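Local coordinates for ABC transporter substrate-binding protein-branched chain amino acid transport (Streptococcus pneumoniae, PDB 4GNR), which probably captures branched-chain amino acids such as isoleucine at the cell surface and delivers them to an ABC transporter for import, at residues Y118-T123 / T323-D328. Sequence-based numbering, arbitrary orientation.
Sequences YLFIGT and TSFDAD
A single water links the backbone of G122 to the side chain of T323: it donates to G122 O at 2.7 Å and to T323 OG1 at 2.8 Å. Both of its protons are thereby spent on the bridge, and no direct hydrogen bond joins 118-123 to 323-328. Beside this bridge the contact is aromatic. The rings of F120 and F325 form a T-shaped pair, their centroids 5.3 Å apart and their planes inclined at 64°, with the F120 edge directed at the F325 face. CD2 of F120 stands over the centre of that face, 4.1 Å from F325 CE2. The opposite face of F325 is met from within its own segment by T323 CG2, two residues back, lying 3.8 Å above the plane toward the rim, which places the ring between a methyl group and an aromatic edge. In F325 the CG is anti to the carbonyl carbon (chi1 -70°), on a CB directed toward 118-123, and this carries the ring up to the strand. There I121 O lies at the ring edge, in its plane, 3.5 Å from F325 CE1. Around the pair, H329 stacks on F120, while L310 and K307 of helix 303-310 touch the same side chain. Strand 119-121 is the outermost of the five-stranded parallel sheet in one lobe of this periplasmic-binding-protein fold, and the loop after strand 321-323 runs along its outer flank, bonding to it through H329. The I121 side chain lies about 8 Å from the bound isoleucine, but F120, I121 and F325 are not among the residues lining its pocket. The chemistry implies an attachment probably held by dispersion and ring-edge electrostatics, with the carbonyl of I121 probably drawn to the weakly positive C-H rim of F325 and one water as the polar link between 118-123 and 323-328 themselves.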
loop_
_atom_site.group_PDB
_atom_site.type_symbol
_atom_site.label_atom_id
_atom_site.label_comp_id
_atom_site.label_asym_id
_atom_site.label_seq_id
_atom_site.Cartn_x
_atom_site.Cartn_y
_atom_site.Cartn_z
ATOM N N TYR A 118 7.080 13.057 -13.665
ATOM C CA TYR A 118 7.812 11.800 -13.551
ATOM C C TYR A 118 7.328 10.872 -12.452
ATOM O O TYR A 118 8.003 9.885 -12.176
ATOM C CB TYR A 118 9.326 12.070 -13.452
ATOM C CG TYR A 118 9.867 12.578 -14.776
ATOM C CD1 TYR A 118 10.285 11.679 -15.742
ATOM C CD2 TYR A 118 9.890 13.926 -15.098
ATOM C CE1 TYR A 118 10.720 12.088 -16.979
ATOM C CE2 TYR A 118 10.345 14.365 -16.358
ATOM C CZ TYR A 118 10.742 13.425 -17.281
ATOM O OH TYR A 118 11.184 13.825 -18.526
ATOM N N LEU A 119 6.196 11.155 -11.821
ATOM C CA LEU A 119 5.657 10.279 -10.787
ATOM C C LEU A 119 4.358 9.627 -11.258
ATOM O O LEU A 119 3.488 10.290 -11.831
ATOM C CB LEU A 119 5.363 11.034 -9.496
ATOM C CG LEU A 119 4.903 10.175 -8.305
ATOM C CD1 LEU A 119 5.969 9.180 -7.876
ATOM C CD2 LEU A 119 4.524 11.071 -7.136
ATOM N N PHE A 120 4.243 8.331 -10.968
ATOM C CA PHE A 120 3.040 7.550 -11.223
ATOM C C PHE A 120 2.669 6.829 -9.937
ATOM O O PHE A 120 3.560 6.372 -9.211
ATOM C CB PHE A 120 3.245 6.541 -12.359
ATOM C CG PHE A 120 3.543 7.223 -13.659
ATOM C CD1 PHE A 120 4.827 7.677 -13.949
ATOM C CD2 PHE A 120 2.530 7.497 -14.568
ATOM C CE1 PHE A 120 5.095 8.383 -15.112
ATOM C CE2 PHE A 120 2.793 8.195 -15.732
ATOM C CZ PHE A 120 4.077 8.629 -16.010
ATOM N N ILE A 121 1.374 6.688 -9.673
ATOM C CA ILE A 121 0.871 6.026 -8.458
ATOM C C ILE A 121 -0.070 4.905 -8.877
ATOM O O ILE A 121 -1.033 5.137 -9.601
ATOM C CB ILE A 121 0.173 7.025 -7.523
ATOM C CG1 ILE A 121 1.139 8.094 -7.018
ATOM C CG2 ILE A 121 -0.503 6.303 -6.378
ATOM C CD1 ILE A 121 2.198 7.590 -6.149
ATOM N N GLY A 122 0.192 3.694 -8.394
ATOM C CA GLY A 122 -0.605 2.541 -8.793
ATOM C C GLY A 122 -1.881 2.258 -8.023
ATOM O O GLY A 122 -2.611 1.357 -8.389
ATOM N N THR A 123 -2.148 3.052 -6.998
ATOM C CA THR A 123 -3.227 2.775 -6.049
ATOM C C THR A 123 -4.186 3.948 -5.836
ATOM O O THR A 123 -4.106 4.994 -6.492
ATOM C CB THR A 123 -2.546 2.327 -4.696
ATOM O OG1 THR A 123 -3.534 1.757 -3.835
ATOM C CG2 THR A 123 -1.834 3.487 -4.036
ATOM N N THR A 323 -5.580 -0.700 -14.707
ATOM C CA THR A 323 -4.847 0.550 -14.445
ATOM C C THR A 323 -5.139 1.449 -15.657
ATOM O O THR A 323 -4.903 1.041 -16.793
ATOM C CB THR A 323 -3.346 0.401 -14.262
ATOM O OG1 THR A 323 -3.094 -0.267 -13.027
ATOM C CG2 THR A 323 -2.655 1.742 -14.193
ATOM N N SER A 324 -5.652 2.648 -15.389
ATOM C CA SER A 324 -5.998 3.621 -16.416
ATOM C C SER A 324 -5.579 4.985 -15.889
ATOM O O SER A 324 -6.258 5.565 -15.032
ATOM C CB SER A 324 -7.518 3.581 -16.672
ATOM O OG SER A 324 -7.908 4.476 -17.691
ATOM N N PHE A 325 -4.433 5.478 -16.355
ATOM C CA PHE A 325 -3.922 6.734 -15.841
ATOM C C PHE A 325 -4.659 7.946 -16.384
ATOM O O PHE A 325 -4.964 8.043 -17.566
ATOM C CB PHE A 325 -2.408 6.915 -16.078
ATOM C CG PHE A 325 -1.530 5.990 -15.233
ATOM C CD1 PHE A 325 -1.565 6.078 -13.852
ATOM C CD2 PHE A 325 -0.656 5.087 -15.798
ATOM C CE1 PHE A 325 -0.786 5.244 -13.065
ATOM C CE2 PHE A 325 0.132 4.256 -15.004
ATOM C CZ PHE A 325 0.051 4.333 -13.641
ATOM N N ASP A 326 -4.967 8.864 -15.489
ATOM C CA ASP A 326 -5.604 10.138 -15.819
ATOM C C ASP A 326 -4.470 11.158 -16.057
ATOM O O ASP A 326 -3.278 10.824 -16.023
ATOM C CB ASP A 326 -6.619 10.586 -14.751
ATOM C CG ASP A 326 -6.002 10.910 -13.392
ATOM O OD1 ASP A 326 -4.779 11.134 -13.310
ATOM O OD2 ASP A 326 -6.793 11.002 -12.413
ATOM N N ALA A 327 -4.831 12.404 -16.317
ATOM C CA ALA A 327 -3.835 13.447 -16.608
ATOM C C ALA A 327 -2.854 13.687 -15.472
ATOM O O ALA A 327 -1.752 14.195 -15.693
ATOM C CB ALA A 327 -4.519 14.755 -16.973
ATOM N N ASP A 328 -3.279 13.391 -14.253
ATOM C CA ASP A 328 -2.478 13.539 -13.027
ATOM C C ASP A 328 -1.763 12.240 -12.643
ATOM O O ASP A 328 -1.309 12.111 -11.502
ATOM C CB ASP A 328 -3.330 14.065 -11.880
ATOM C CG ASP A 328 -3.797 15.500 -12.088
ATOM O OD1 ASP A 328 -3.041 16.320 -12.659
ATOM O OD2 ASP A 328 -4.906 15.807 -11.603
HETATM O O HOH W 1 -2.029 -0.377 -10.438
#